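PDB 2OB9: tail assembly chaperone from Enterobacteria phage HK97, which probably acts as a chaperone in the assembly of the phage tail. Local coordinates for residues V33-P38 against K110-L115. Residues are numbered along the deposited sequence; the frame is centred on the assembly and turned at random.
Sequences VVLREP and KQALDL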
loop_
_atom_site.group_PDB
_atom_site.type_symbol
_atom_site.label_atom_id
_atom_site.label_comp_id
_atom_site.label_asym_id
_atom_site.label_seq_id
_atom_site.Cartn_x
_atom_site.Cartn_y
_atom_site.Cartn_z
ATOM N N VAL A 33 23.885 28.406 -27.289
ATOM C CA VAL A 33 23.286 27.090 -27.431
ATOM C C VAL A 33 21.786 27.335 -27.468
ATOM O O VAL A 33 21.324 28.444 -27.198
ATOM C CB VAL A 33 23.640 26.121 -26.232
ATOM C CG1 VAL A 33 25.145 25.976 -26.094
ATOM C CG2 VAL A 33 22.959 26.557 -24.869
ATOM N N VAL A 34 21.039 26.305 -27.840
ATOM C CA VAL A 34 19.601 26.328 -27.785
ATOM C C VAL A 34 19.186 25.299 -26.742
ATOM O O VAL A 34 19.642 24.167 -26.743
ATOM C CB VAL A 34 18.975 26.027 -29.184
ATOM C CG1 VAL A 34 17.491 25.699 -29.058
ATOM C CG2 VAL A 34 19.183 27.206 -30.159
ATOM N N LEU A 35 18.356 25.730 -25.819
ATOM C CA LEU A 35 17.780 24.869 -24.809
ATOM C C LEU A 35 16.317 24.613 -25.168
ATOM O O LEU A 35 15.554 25.550 -25.414
ATOM C CB LEU A 35 17.844 25.561 -23.412
ATOM C CG LEU A 35 19.226 25.833 -22.789
ATOM C CD1 LEU A 35 19.098 26.376 -21.368
ATOM C CD2 LEU A 35 20.159 24.587 -22.820
ATOM N N ARG A 36 15.944 23.340 -25.186
ATOM C CA ARG A 36 14.579 22.917 -25.462
ATOM C C ARG A 36 14.045 22.191 -24.221
ATOM O O ARG A 36 14.819 21.641 -23.487
ATOM C CB ARG A 36 14.543 22.025 -26.730
ATOM C CG ARG A 36 15.001 20.589 -26.533
ATOM C CD ARG A 36 14.582 19.866 -27.769
ATOM N NE ARG A 36 15.087 18.531 -28.093
ATOM C CZ ARG A 36 14.916 17.429 -27.371
ATOM N NH1 ARG A 36 14.392 17.501 -26.138
ATOM N NH2 ARG A 36 15.338 16.241 -27.859
ATOM N N GLU A 37 12.740 22.247 -23.966
ATOM C CA GLU A 37 12.119 21.392 -22.971
ATOM C C GLU A 37 12.391 19.909 -23.332
ATOM O O GLU A 37 12.625 19.605 -24.485
ATOM C CB GLU A 37 10.620 21.663 -22.893
ATOM C CG GLU A 37 9.853 21.209 -24.118
ATOM C CD GLU A 37 8.387 21.534 -23.999
ATOM O OE1 GLU A 37 7.782 21.085 -23.004
ATOM O OE2 GLU A 37 7.843 22.213 -24.901
ATOM N N PRO A 38 12.413 19.001 -22.340
ATOM C CA PRO A 38 12.636 17.600 -22.689
ATOM C C PRO A 38 11.490 16.965 -23.440
ATOM O O PRO A 38 10.318 17.349 -23.266
ATOM C CB PRO A 38 12.802 16.910 -21.327
ATOM C CG PRO A 38 13.124 18.032 -20.385
ATOM C CD PRO A 38 12.372 19.200 -20.878
ATOM N N LYS A 110 18.631 23.222 -15.496
ATOM C CA LYS A 110 17.607 23.991 -14.779
ATOM C C LYS A 110 16.924 25.032 -15.641
ATOM O O LYS A 110 15.720 25.115 -15.665
ATOM C CB LYS A 110 18.174 24.644 -13.512
ATOM C CG LYS A 110 18.161 23.690 -12.336
ATOM C CD LYS A 110 19.025 24.179 -11.214
ATOM C CE LYS A 110 19.171 23.109 -10.135
ATOM N NZ LYS A 110 18.021 23.104 -9.173
ATOM N N GLN A 111 17.717 25.840 -16.328
ATOM C CA GLN A 111 17.236 26.812 -17.278
ATOM C C GLN A 111 16.295 26.121 -18.285
ATOM O O GLN A 111 15.192 26.617 -18.514
ATOM C CB GLN A 111 18.435 27.467 -17.961
ATOM C CG GLN A 111 18.351 28.969 -18.132
ATOM C CD GLN A 111 19.603 29.582 -18.762
ATOM O OE1 GLN A 111 19.540 30.652 -19.385
ATOM N NE2 GLN A 111 20.740 28.923 -18.596
ATOM N N ALA A 112 16.689 24.956 -18.831
ATOM C CA ALA A 112 15.809 24.207 -19.767
ATOM C C ALA A 112 14.464 23.757 -19.150
ATOM O O ALA A 112 13.405 23.882 -19.788
ATOM C CB ALA A 112 16.528 23.016 -20.387
ATOM N N LEU A 113 14.521 23.234 -17.924
ATOM C CA LEU A 113 13.328 22.821 -17.181
ATOM C C LEU A 113 12.432 24.011 -16.808
ATOM O O LEU A 113 11.264 23.818 -16.658
ATOM C CB LEU A 113 13.665 21.950 -15.932
ATOM C CG LEU A 113 14.508 20.681 -16.196
ATOM C CD1 LEU A 113 14.789 19.878 -14.928
ATOM C CD2 LEU A 113 13.876 19.830 -17.266
ATOM N N ASP A 114 12.987 25.219 -16.696
ATOM C CA ASP A 114 12.202 26.468 -16.556
ATOM C C ASP A 114 11.172 26.724 -17.668
ATOM O O ASP A 114 10.240 27.483 -17.477
ATOM C CB ASP A 114 13.120 27.704 -16.505
ATOM C CG ASP A 114 13.676 28.000 -15.113
ATOM O OD1 ASP A 114 13.129 27.495 -14.094
ATOM O OD2 ASP A 114 14.680 28.761 -15.049
ATOM N N LEU A 115 11.373 26.128 -18.840
ATOM C CA LEU A 115 10.503 26.384 -19.987
ATOM C C LEU A 115 9.143 25.735 -19.814
ATOM O O LEU A 115 8.157 26.240 -20.335
ATOM C CB LEU A 115 11.138 25.906 -21.292
ATOM C CG LEU A 115 12.405 26.604 -21.774
ATOM C CD1 LEU A 115 13.104 25.722 -22.749
ATOM C CD2 LEU A 115 12.078 27.925 -22.397
#
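The carbonyl oxygen of Glu37, whose backbone packs against Leu115 and Ala112, accepts a hydrogen bond from the Arg36 side chain, with Arg36 NH1 3.2 Å from Glu37 O. The N-H points to the oxygen at 148°, and the acceptor lies near the guanidinium plane. Arginine suits this place because the same NH1 also forms a salt bridge with Asp78, tying the turn after strand 31-36 to helix 61-79.

Across the contact the meeting is apolar. Leu35 turns its CB toward the end of helix 103-113; chi1 of -65° sets CG anti to the carbonyl carbon, and chi2 of -174° then carries Leu35 CD1 to 3.6 Å from Gln111 CB, the two side chains crossing at about a right angle. Ala112 comes next: its small side chain lets the backbones approach to 5.5 Å between Leu35 CA and Ala112 CA, and Ala112 CB lies 3.8 Å from Arg36 O. Leu115 CD1 packs on the backbone where the strand runs into the turn, 3.6 Å from Leu35 O and 3.7 Å from Glu37 N. Beyond the strand, the Pro38 ring meets Leu113, with Pro38 CG 3.7 Å from Leu113 CD2. At the turn the Glu37 carboxylate is bound on both oxygens: OE2 by a hydrogen bond from Arg19 N, OE1 in a salt bridge with Arg107 of a third subunit.

No hydrogen bond joins the two segments, so between them the fit is by apolar contact, while Lys21 and Arg19 bond to the carbonyls of Gln111 and Leu115 and the charged groups at the turn bind neighbouring elements and another subunit.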